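Local coordinates for protein oxalate--CoA ligase (Arabidopsis thaliana, PDB 5IE2) that is an AMP-binding enzyme of the ANL superfamily and binds ATP between a large N-terminal region and a smaller C-terminal domain, at residues Y312-A317 with G388-G393. Numbering follows the deposited sequence.
Sequences YAMTEA and GWFHTG. With ATP (adenosine-5'-triphosphate), chain C.
Phe390, Thr392 and Met314 form the heart of this buried contact, with the thioether of Met314 fitted against both of the others. The Phe390 ring meets it tip to tip: SD lies in the ring plane, 3.8 Å from CE2, a Met-aromatic contact made at the edge. Thr392 crosses the methionine chain at about a right angle, its CG2 3.7 Å from Met314 SD. A bend at chi3 (-54°) carries Met314 CE to within 3.7 Å of Thr392 O. The same methyl lies 3.6 Å from ATP O3'. An unbranched, flexible thioether suits this place, since one side chain here lies along a ring edge, a methyl and a ribose.

Glu316 lays its aliphatic part against the same end of the Phe390 ring, CG 3.6 Å from CZ, while OE2 is hydrogen-bonded to Tyr374. Phenylalanine fits because its flat apolar ring offers an edge to the sulfur and takes CB and CG of Glu316 at CE2 and CZ. At the start of segment 312-317, Tyr312 reaches tip to tip toward Thr392, its OH 3.3 Å from Thr392 OG1. Tyr312 OH is hydrogen-bonded to Asp394 OD2, and Thr392 OG1 to Val363 O. Threonine suits the place because its methyl packs on the sulfur while its hydroxyl bonds to strand 361-366.

The strands 312-314 and 389-392 run at 102° to each other, in different sheets, and side chains rather than backbone bonds join them. On the ligand side, Thr315 N gives a nearly straight hydrogen bond (168°) to the alpha-phosphate oxygen ATP O1A, 2.9 Å long. The segment 312-317, YAMTEA here, corresponds to the Tyr-Gly/Ala-x-Thr-Glu nucleotide-binding motif of ANL enzymes (motif A5), and strand 389-392 leads to Asp394, which also binds ATP.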
loop_
_atom_site.group_PDB
_atom_site.type_symbol
_atom_site.label_atom_id
_atom_site.label_comp_id
_atom_site.label_asym_id
_atom_site.label_seq_id
_atom_site.Cartn_x
_atom_site.Cartn_y
_atom_site.Cartn_z
ATOM N N TYR A 312 6.879 2.610 7.149
ATOM C CA TYR A 312 7.526 1.513 6.422
ATOM C C TYR A 312 6.601 0.289 6.509
ATOM O O TYR A 312 6.072 -0.012 7.575
ATOM C CB TYR A 312 8.894 1.253 7.056
ATOM C CG TYR A 312 9.596 -0.074 6.764
ATOM C CD1 TYR A 312 9.867 -0.478 5.453
ATOM C CD2 TYR A 312 10.112 -0.824 7.810
ATOM C CE1 TYR A 312 10.602 -1.687 5.181
ATOM C CE2 TYR A 312 10.849 -1.988 7.565
ATOM C CZ TYR A 312 11.068 -2.420 6.270
ATOM O OH TYR A 312 11.766 -3.587 6.069
ATOM N N ALA A 313 6.349 -0.343 5.368
ATOM C CA ALA A 313 5.322 -1.384 5.295
ATOM C C ALA A 313 5.597 -2.385 4.188
ATOM O O ALA A 313 6.346 -2.092 3.302
ATOM C CB ALA A 313 3.928 -0.757 5.062
ATOM N N MET A 314 5.002 -3.576 4.271
ATOM C CA MET A 314 5.163 -4.543 3.182
ATOM C C MET A 314 4.014 -5.528 3.213
ATOM O O MET A 314 3.334 -5.701 4.231
ATOM C CB MET A 314 6.537 -5.254 3.292
ATOM C CG MET A 314 6.659 -6.240 4.479
ATOM S SD MET A 314 8.399 -6.743 4.678
ATOM C CE MET A 314 8.883 -7.360 3.053
ATOM N N THR A 315 3.767 -6.173 2.079
ATOM C CA THR A 315 2.636 -7.067 1.976
ATOM C C THR A 315 2.716 -8.174 3.043
ATOM O O THR A 315 1.711 -8.530 3.607
ATOM C CB THR A 315 2.591 -7.722 0.558
ATOM O OG1 THR A 315 2.513 -6.688 -0.421
ATOM C CG2 THR A 315 1.376 -8.608 0.401
ATOM N N GLU A 316 3.904 -8.718 3.259
ATOM C CA GLU A 316 4.066 -9.834 4.221
ATOM C C GLU A 316 3.800 -9.479 5.690
ATOM O O GLU A 316 3.600 -10.369 6.537
ATOM C CB GLU A 316 5.491 -10.405 4.137
ATOM C CG GLU A 316 5.816 -11.156 2.872
ATOM C CD GLU A 316 6.470 -10.228 1.813
ATOM O OE1 GLU A 316 6.119 -9.030 1.763
ATOM O OE2 GLU A 316 7.344 -10.726 1.056
ATOM N N ALA A 317 3.826 -8.186 5.987
ATOM C CA ALA A 317 3.539 -7.662 7.338
ATOM C C ALA A 317 2.085 -7.170 7.421
ATOM O O ALA A 317 1.747 -6.447 8.342
ATOM C CB ALA A 317 4.535 -6.466 7.643
ATOM N N GLY A 388 9.937 -17.621 14.421
ATOM C CA GLY A 388 8.850 -16.636 14.390
ATOM C C GLY A 388 9.208 -15.342 13.667
ATOM O O GLY A 388 8.329 -14.544 13.326
ATOM N N TRP A 389 10.500 -15.111 13.458
ATOM C CA TRP A 389 10.952 -13.865 12.832
ATOM C C TRP A 389 10.981 -13.968 11.310
ATOM O O TRP A 389 11.520 -14.934 10.765
ATOM C CB TRP A 389 12.362 -13.516 13.283
ATOM C CG TRP A 389 12.488 -13.169 14.749
ATOM C CD1 TRP A 389 12.655 -14.039 15.803
ATOM C CD2 TRP A 389 12.472 -11.851 15.302
ATOM N NE1 TRP A 389 12.755 -13.335 16.973
ATOM C CE2 TRP A 389 12.631 -11.989 16.697
ATOM C CE3 TRP A 389 12.337 -10.555 14.734
ATOM C CZ2 TRP A 389 12.691 -10.884 17.553
ATOM C CZ3 TRP A 389 12.401 -9.458 15.571
ATOM C CH2 TRP A 389 12.560 -9.634 16.992
ATOM N N PHE A 390 10.535 -12.914 10.642
ATOM C CA PHE A 390 10.537 -12.851 9.195
ATOM C C PHE A 390 11.664 -11.896 8.718
ATOM O O PHE A 390 11.761 -10.775 9.208
ATOM C CB PHE A 390 9.166 -12.385 8.721
ATOM C CG PHE A 390 9.117 -12.081 7.239
ATOM C CD1 PHE A 390 9.266 -13.102 6.317
ATOM C CD2 PHE A 390 8.919 -10.750 6.796
ATOM C CE1 PHE A 390 9.216 -12.813 4.933
ATOM C CE2 PHE A 390 8.886 -10.462 5.441
ATOM C CZ PHE A 390 9.042 -11.491 4.510
ATOM N N HIS A 391 12.488 -12.346 7.761
ATOM C CA HIS A 391 13.589 -11.544 7.185
ATOM C C HIS A 391 13.041 -10.703 6.032
ATOM O O HIS A 391 12.539 -11.270 5.069
ATOM C CB HIS A 391 14.723 -12.454 6.694
ATOM C CG HIS A 391 15.477 -13.091 7.800
ATOM N ND1 HIS A 391 16.821 -12.858 8.012
ATOM C CD2 HIS A 391 15.063 -13.875 8.821
ATOM C CE1 HIS A 391 17.208 -13.500 9.106
ATOM N NE2 HIS A 391 16.162 -14.134 9.609
ATOM N N THR A 392 13.058 -9.366 6.154
ATOM C CA THR A 392 12.368 -8.502 5.158
ATOM C C THR A 392 13.099 -8.351 3.813
ATOM O O THR A 392 12.489 -7.934 2.831
ATOM C CB THR A 392 12.136 -7.052 5.670
ATOM O OG1 THR A 392 13.422 -6.443 5.914
ATOM C CG2 THR A 392 11.350 -7.056 6.943
ATOM N N GLY A 393 14.405 -8.598 3.806
ATOM C CA GLY A 393 15.194 -8.303 2.620
ATOM C C GLY A 393 15.667 -6.856 2.516
ATOM O O GLY A 393 16.293 -6.472 1.516
HETATM P PG ATP C . 8.619 -7.862 -4.241
HETATM O O1G ATP C . 10.113 -7.658 -4.494
HETATM O O2G ATP C . 7.957 -8.704 -5.274
HETATM O O3G ATP C . 8.361 -8.379 -2.828
HETATM P PB ATP C . 7.929 -5.259 -3.199
HETATM O O1B ATP C . 7.913 -3.879 -3.818
HETATM O O2B ATP C . 8.981 -5.648 -2.223
HETATM O O3B ATP C . 7.869 -6.417 -4.360
HETATM P PA ATP C . 5.667 -4.537 -1.441
HETATM O O1A ATP C . 5.278 -5.468 -0.300
HETATM O O2A ATP C . 4.616 -3.825 -2.199
HETATM O O3A ATP C . 6.449 -5.441 -2.525
HETATM O "O5'" ATP C . 6.798 -3.534 -0.915
HETATM C "C5'" ATP C . 7.414 -3.614 0.395
HETATM C "C4'" ATP C . 8.820 -3.009 0.245
HETATM O "O4'" ATP C . 8.699 -1.594 0.004
HETATM C "C3'" ATP C . 9.599 -3.043 1.524
HETATM O "O3'" ATP C . 10.201 -4.325 1.687
HETATM C "C2'" ATP C . 10.625 -1.947 1.326
HETATM O "O2'" ATP C . 11.636 -2.408 0.415
HETATM C "C1'" ATP C . 9.819 -0.935 0.565
HETATM N N9 ATP C . 9.305 0.153 1.430
HETATM C C8 ATP C . 8.114 0.247 2.035
HETATM N N7 ATP C . 8.045 1.434 2.715
HETATM C C5 ATP C . 9.230 2.090 2.492
HETATM C C6 ATP C . 9.806 3.394 2.895
HETATM N N6 ATP C . 9.059 4.272 3.644
HETATM N N1 ATP C . 11.048 3.677 2.438
HETATM C C2 ATP C . 11.751 2.823 1.659
HETATM N N3 ATP C . 11.292 1.609 1.257
HETATM C C4 ATP C . 10.042 1.236 1.653
#